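Local coordinates for rhusiopathiae surface protein B (Erysipelothrix rhusiopathiae, PDB 3V10) that probably binds collagen, this chain being the collagen-binding domain of a cell-wall-anchored bacterial adhesin, at residues Leu53-Leu66 / Leu117-Lys131. Residues are numbered along the deposited sequence; the frame is centred on the assembly and turned at random.
Sequences LTLPSNDEVSLRSL and LKSVYDNAYRGEDDK
CG1 of V120 lies over one face of the R64 guanidinium, above its centre. The two side chains run side by side, and CG of R64 touches CG1 of V120 at 3.8 Å. D122 meets the guanidinium obliquely, its carboxylate turned 20° from that plane. This is modelled as a salt bridge from NH2, but the atoms are too close for its exact place to be sure. The Y125 ring has CD of K131 over one face and N of G127 over the other. D129 O sits in plane at its edge and accepts from Y125 OH. OE2 of E60 also comes to the edge, 3.8 Å from Y125 CD1. K131, extended throughout its length, crosses E60 at about a right angle. Its NZ meets E60 OE1 at 2.8 Å, from above the carboxylate plane.

Strands 61-65 and 117-123 pair antiparallel within a larger sheet of the Ig-like domain. R64 N to V120 O and V120 N to R64 O are each 2.9 Å. D122 N gives 3.1 Å to S62 O; the return bond is weak. A124 N to E60 O continues the pairing past the strand end. L63 CD1 packs on Y121 CB at 3.8 Å; L55 CD2, from the loop before strand 61-65, meets L117 CD2. N58 OD1 accepts from E60 N in an Asx turn and also from V61 N, completing an Asx motif; the donors come from opposite faces of its plane.

V61, L63 and Y121 share a mainly apolar face with N123; R64 and D122 put charge on the other, beside S62 and buried V120. The E60–K131 salt bridge ties the turn before strand 61-65 to the start of strand 131-134. E60 OE1 also accepts from Q153 NE2, so two donors would probably steady its negative charge.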
loop_
_atom_site.group_PDB
_atom_site.type_symbol
_atom_site.label_atom_id
_atom_site.label_comp_id
_atom_site.label_asym_id
_atom_site.label_seq_id
_atom_site.Cartn_x
_atom_site.Cartn_y
_atom_site.Cartn_z
ATOM N N LEU A 53 2.830 -18.330 9.405
ATOM C CA LEU A 53 3.528 -17.080 9.659
ATOM C C LEU A 53 2.609 -16.230 10.533
ATOM O O LEU A 53 1.395 -16.216 10.333
ATOM C CB LEU A 53 3.817 -16.360 8.337
ATOM C CG LEU A 53 4.592 -17.185 7.304
ATOM C CD1 LEU A 53 4.786 -16.376 6.026
ATOM C CD2 LEU A 53 5.932 -17.592 7.883
ATOM N N THR A 54 3.188 -15.538 11.507
ATOM C CA THR A 54 2.405 -14.695 12.399
ATOM C C THR A 54 2.986 -13.293 12.469
ATOM O O THR A 54 4.038 -13.083 13.063
ATOM C CB THR A 54 2.364 -15.271 13.823
ATOM O OG1 THR A 54 1.901 -16.625 13.778
ATOM C CG2 THR A 54 1.430 -14.452 14.703
ATOM N N LEU A 55 2.294 -12.340 11.858
ATOM C CA LEU A 55 2.736 -10.957 11.870
ATOM C C LEU A 55 2.654 -10.453 13.311
ATOM O O LEU A 55 1.748 -10.815 14.059
ATOM C CB LEU A 55 1.861 -10.124 10.929
ATOM C CG LEU A 55 2.078 -10.443 9.444
ATOM C CD1 LEU A 55 0.931 -9.894 8.612
ATOM C CD2 LEU A 55 3.423 -9.872 8.976
ATOM N N PRO A 56 3.605 -9.601 13.718
ATOM C CA PRO A 56 3.648 -9.057 15.078
ATOM C C PRO A 56 2.564 -8.042 15.410
ATOM O O PRO A 56 1.921 -7.482 14.524
ATOM C CB PRO A 56 5.044 -8.445 15.150
ATOM C CG PRO A 56 5.191 -7.883 13.758
ATOM C CD PRO A 56 4.643 -8.988 12.868
ATOM N N SER A 57 2.370 -7.804 16.700
ATOM C CA SER A 57 1.380 -6.837 17.136
ATOM C C SER A 57 1.478 -6.640 18.637
ATOM O O SER A 57 2.057 -7.462 19.336
ATOM C CB SER A 57 -0.027 -7.342 16.814
ATOM O OG SER A 57 -0.321 -8.493 17.589
ATOM N N ASN A 58 0.938 -5.530 19.122
ATOM C CA ASN A 58 0.880 -5.296 20.558
ATOM C C ASN A 58 -0.529 -4.778 20.801
ATOM O O ASN A 58 -1.405 -5.011 19.974
ATOM C CB ASN A 58 1.969 -4.327 21.071
ATOM C CG ASN A 58 1.922 -2.960 20.431
ATOM O OD1 ASN A 58 0.862 -2.446 20.094
ATOM N ND2 ASN A 58 3.095 -2.341 20.298
ATOM N N ASP A 59 -0.771 -4.088 21.906
ATOM C CA ASP A 59 -2.125 -3.611 22.176
ATOM C C ASP A 59 -2.620 -2.442 21.330
ATOM O O ASP A 59 -3.825 -2.191 21.272
ATOM C CB ASP A 59 -2.270 -3.272 23.663
ATOM C CG ASP A 59 -2.572 -4.496 24.510
ATOM O OD1 ASP A 59 -1.860 -5.512 24.360
ATOM O OD2 ASP A 59 -3.518 -4.444 25.328
ATOM N N GLU A 60 -1.712 -1.735 20.668
ATOM C CA GLU A 60 -2.105 -0.589 19.846
ATOM C C GLU A 60 -1.749 -0.720 18.365
ATOM O O GLU A 60 -2.393 -0.112 17.510
ATOM C CB GLU A 60 -1.468 0.692 20.399
ATOM C CG GLU A 60 -1.776 0.951 21.866
ATOM C CD GLU A 60 -1.186 2.254 22.370
ATOM O OE1 GLU A 60 -0.049 2.596 21.973
ATOM O OE2 GLU A 60 -1.857 2.930 23.175
ATOM N N VAL A 61 -0.726 -1.511 18.062
ATOM C CA VAL A 61 -0.285 -1.690 16.680
ATOM C C VAL A 61 -0.291 -3.158 16.255
ATOM O O VAL A 61 0.304 -4.010 16.913
ATOM C CB VAL A 61 1.145 -1.126 16.486
ATOM C CG1 VAL A 61 1.579 -1.262 15.025
ATOM C CG2 VAL A 61 1.189 0.319 16.917
ATOM N N SER A 62 -0.974 -3.449 15.151
ATOM C CA SER A 62 -1.043 -4.807 14.629
ATOM C C SER A 62 -0.747 -4.811 13.138
ATOM O O SER A 62 -1.243 -3.965 12.397
ATOM C CB SER A 62 -2.434 -5.417 14.872
ATOM O OG SER A 62 -2.648 -5.692 16.249
ATOM N N LEU A 63 0.087 -5.750 12.708
ATOM C CA LEU A 63 0.406 -5.881 11.293
ATOM C C LEU A 63 -0.496 -6.971 10.756
ATOM O O LEU A 63 -0.747 -7.962 11.442
ATOM C CB LEU A 63 1.871 -6.274 11.088
ATOM C CG LEU A 63 2.857 -5.107 11.010
ATOM C CD1 LEU A 63 2.886 -4.373 12.338
ATOM C CD2 LEU A 63 4.243 -5.637 10.659
ATOM N N ARG A 64 -0.994 -6.785 9.540
ATOM C CA ARG A 64 -1.882 -7.769 8.934
ATOM C C ARG A 64 -1.726 -7.781 7.418
ATOM O O ARG A 64 -1.140 -6.866 6.829
ATOM C CB ARG A 64 -3.338 -7.462 9.298
ATOM C CG ARG A 64 -3.899 -6.192 8.668
ATOM C CD ARG A 64 -5.403 -6.099 8.883
ATOM N NE ARG A 64 -6.026 -5.085 8.033
ATOM C CZ ARG A 64 -5.791 -3.781 8.133
ATOM N NH1 ARG A 64 -6.397 -2.931 7.321
ATOM N NH2 ARG A 64 -4.948 -3.326 9.048
ATOM N N SER A 65 -2.233 -8.835 6.792
ATOM C CA SER A 65 -2.169 -8.945 5.341
ATOM C C SER A 65 -3.099 -7.884 4.750
ATOM O O SER A 65 -4.017 -7.417 5.423
ATOM C CB SER A 65 -2.620 -10.346 4.902
ATOM O OG SER A 65 -2.910 -10.387 3.515
ATOM N N LEU A 66 -2.858 -7.485 3.507
ATOM C CA LEU A 66 -3.717 -6.495 2.855
ATOM C C LEU A 66 -4.976 -7.173 2.325
ATOM O O LEU A 66 -5.951 -6.510 1.960
ATOM C CB LEU A 66 -3.004 -5.846 1.668
ATOM C CG LEU A 66 -1.983 -4.731 1.888
ATOM C CD1 LEU A 66 -0.860 -5.203 2.802
ATOM C CD2 LEU A 66 -1.433 -4.312 0.523
ATOM N N LEU A 117 6.028 -11.461 1.486
ATOM C CA LEU A 117 4.772 -11.055 2.105
ATOM C C LEU A 117 4.662 -9.553 2.318
ATOM O O LEU A 117 5.599 -8.911 2.774
ATOM C CB LEU A 117 4.622 -11.776 3.451
ATOM C CG LEU A 117 3.451 -11.426 4.372
ATOM C CD1 LEU A 117 2.132 -11.846 3.741
ATOM C CD2 LEU A 117 3.643 -12.147 5.702
ATOM N N LYS A 118 3.500 -9.002 1.981
ATOM C CA LYS A 118 3.251 -7.579 2.150
ATOM C C LYS A 118 2.284 -7.405 3.307
ATOM O O LYS A 118 1.316 -8.157 3.423
ATOM C CB LYS A 118 2.647 -6.997 0.868
ATOM C CG LYS A 118 3.509 -7.229 -0.361
ATOM C CD LYS A 118 4.918 -6.704 -0.130
ATOM C CE LYS A 118 5.835 -6.992 -1.305
ATOM N NZ LYS A 118 5.439 -6.217 -2.515
ATOM N N SER A 119 2.540 -6.422 4.164
ATOM C CA SER A 119 1.662 -6.192 5.304
ATOM C C SER A 119 1.348 -4.718 5.508
ATOM O O SER A 119 2.053 -3.841 5.009
ATOM C CB SER A 119 2.290 -6.758 6.584
ATOM O OG SER A 119 3.425 -6.004 6.971
ATOM N N VAL A 120 0.270 -4.460 6.234
ATOM C CA VAL A 120 -0.154 -3.104 6.545
ATOM C C VAL A 120 -0.388 -3.061 8.048
ATOM O O VAL A 120 -0.741 -4.078 8.654
ATOM C CB VAL A 120 -1.470 -2.742 5.799
ATOM C CG1 VAL A 120 -2.546 -3.785 6.090
ATOM C CG2 VAL A 120 -1.949 -1.368 6.218
ATOM N N TYR A 121 -0.168 -1.908 8.668
ATOM C CA TYR A 121 -0.391 -1.821 10.103
ATOM C C TYR A 121 -1.431 -0.791 10.495
ATOM O O TYR A 121 -1.607 0.229 9.828
ATOM C CB TYR A 121 0.914 -1.530 10.864
ATOM C CG TYR A 121 1.491 -0.143 10.682
ATOM C CD1 TYR A 121 2.451 0.110 9.706
ATOM C CD2 TYR A 121 1.102 0.909 11.512
ATOM C CE1 TYR A 121 3.021 1.372 9.561
ATOM C CE2 TYR A 121 1.664 2.181 11.377
ATOM C CZ TYR A 121 2.626 2.400 10.401
ATOM O OH TYR A 121 3.230 3.631 10.283
ATOM N N ASP A 122 -2.139 -1.100 11.575
ATOM C CA ASP A 122 -3.144 -0.216 12.134
ATOM C C ASP A 122 -2.512 0.290 13.420
ATOM O O ASP A 122 -1.715 -0.409 14.037
ATOM C CB ASP A 122 -4.433 -0.973 12.468
ATOM C CG ASP A 122 -5.175 -1.445 11.234
ATOM O OD1 ASP A 122 -5.334 -0.644 10.285
ATOM O OD2 ASP A 122 -5.612 -2.616 11.219
ATOM N N ASN A 123 -2.857 1.507 13.817
ATOM C CA ASN A 123 -2.315 2.091 15.041
ATOM C C ASN A 123 -3.447 2.817 15.749
ATOM O O ASN A 123 -3.965 3.809 15.246
ATOM C CB ASN A 123 -1.168 3.048 14.692
ATOM C CG ASN A 123 -0.883 4.054 15.793
ATOM O OD1 ASN A 123 -0.912 3.734 16.982
ATOM N ND2 ASN A 123 -0.585 5.284 15.391
ATOM N N ALA A 124 -3.827 2.305 16.914
ATOM C CA ALA A 124 -4.930 2.861 17.696
ATOM C C ALA A 124 -4.561 4.019 18.620
ATOM O O ALA A 124 -5.445 4.675 19.176
ATOM C CB ALA A 124 -5.583 1.749 18.506
ATOM N N TYR A 125 -3.266 4.274 18.779
ATOM C CA TYR A 125 -2.799 5.350 19.653
ATOM C C TYR A 125 -3.319 6.718 19.223
ATOM O O TYR A 125 -3.275 7.064 18.046
ATOM C CB TYR A 125 -1.269 5.379 19.677
ATOM C CG TYR A 125 -0.686 6.435 20.594
ATOM C CD1 TYR A 125 -0.870 6.364 21.974
ATOM C CD2 TYR A 125 0.074 7.485 20.083
ATOM C CE1 TYR A 125 -0.304 7.314 22.828
ATOM C CE2 TYR A 125 0.643 8.439 20.925
ATOM C CZ TYR A 125 0.450 8.344 22.296
ATOM O OH TYR A 125 1.025 9.272 23.139
ATOM N N ARG A 126 -3.801 7.497 20.186
ATOM C CA ARG A 126 -4.315 8.832 19.897
ATOM C C ARG A 126 -3.801 9.845 20.913
ATOM O O ARG A 126 -4.284 10.982 20.970
ATOM C CB ARG A 126 -5.846 8.821 19.908
ATOM C CG ARG A 126 -6.469 7.932 18.838
ATOM C CD ARG A 126 -6.303 8.524 17.445
ATOM N NE ARG A 126 -6.877 7.662 16.414
ATOM C CZ ARG A 126 -6.343 6.513 16.007
ATOM N NH1 ARG A 126 -5.210 6.078 16.536
ATOM N NH2 ARG A 126 -6.948 5.793 15.070
ATOM N N GLY A 127 -2.816 9.431 21.707
ATOM C CA GLY A 127 -2.248 10.310 22.718
ATOM C C GLY A 127 -1.531 11.539 22.180
ATOM O O GLY A 127 -1.160 11.602 21.006
ATOM N N GLU A 128 -1.330 12.524 23.052
ATOM C CA GLU A 128 -0.661 13.768 22.681
ATOM C C GLU A 128 0.819 13.597 22.332
ATOM O O GLU A 128 1.283 14.102 21.310
ATOM C CB GLU A 128 -0.794 14.796 23.815
ATOM C CG GLU A 128 -2.212 15.291 24.062
ATOM C CD GLU A 128 -3.175 14.171 24.395
ATOM O OE1 GLU A 128 -2.873 13.376 25.314
ATOM O OE2 GLU A 128 -4.237 14.087 23.739
ATOM N N ASP A 129 1.555 12.882 23.175
ATOM C CA ASP A 129 2.984 12.684 22.949
ATOM C C ASP A 129 3.285 11.711 21.811
ATOM O O ASP A 129 2.535 10.767 21.577
ATOM C CB ASP A 129 3.663 12.176 24.230
ATOM C CG ASP A 129 3.413 13.076 25.429
ATOM O OD1 ASP A 129 3.450 14.315 25.266
ATOM O OD2 ASP A 129 3.194 12.542 26.538
ATOM N N ASP A 130 4.382 11.950 21.097
ATOM C CA ASP A 130 4.772 11.048 20.020
ATOM C C ASP A 130 5.225 9.760 20.693
ATOM O O ASP A 130 5.847 9.795 21.752
ATOM C CB ASP A 130 5.912 11.634 19.192
ATOM C CG ASP A 130 5.476 12.811 18.357
ATOM O OD1 ASP A 130 4.258 12.951 18.106
ATOM O OD2 ASP A 130 6.356 13.588 17.938
ATOM N N LYS A 131 4.924 8.628 20.071
ATOM C CA LYS A 131 5.257 7.332 20.651
ATOM C C LYS A 131 5.943 6.415 19.641
ATOM O O LYS A 131 5.832 6.617 18.434
ATOM C CB LYS A 131 3.960 6.693 21.154
ATOM C CG LYS A 131 4.106 5.494 22.068
ATOM C CD LYS A 131 2.721 5.088 22.565
ATOM C CE LYS A 131 2.764 3.921 23.533
ATOM N NZ LYS A 131 1.406 3.651 24.084
HETATM O O HOH W 1 -0.751 -9.384 2.114
#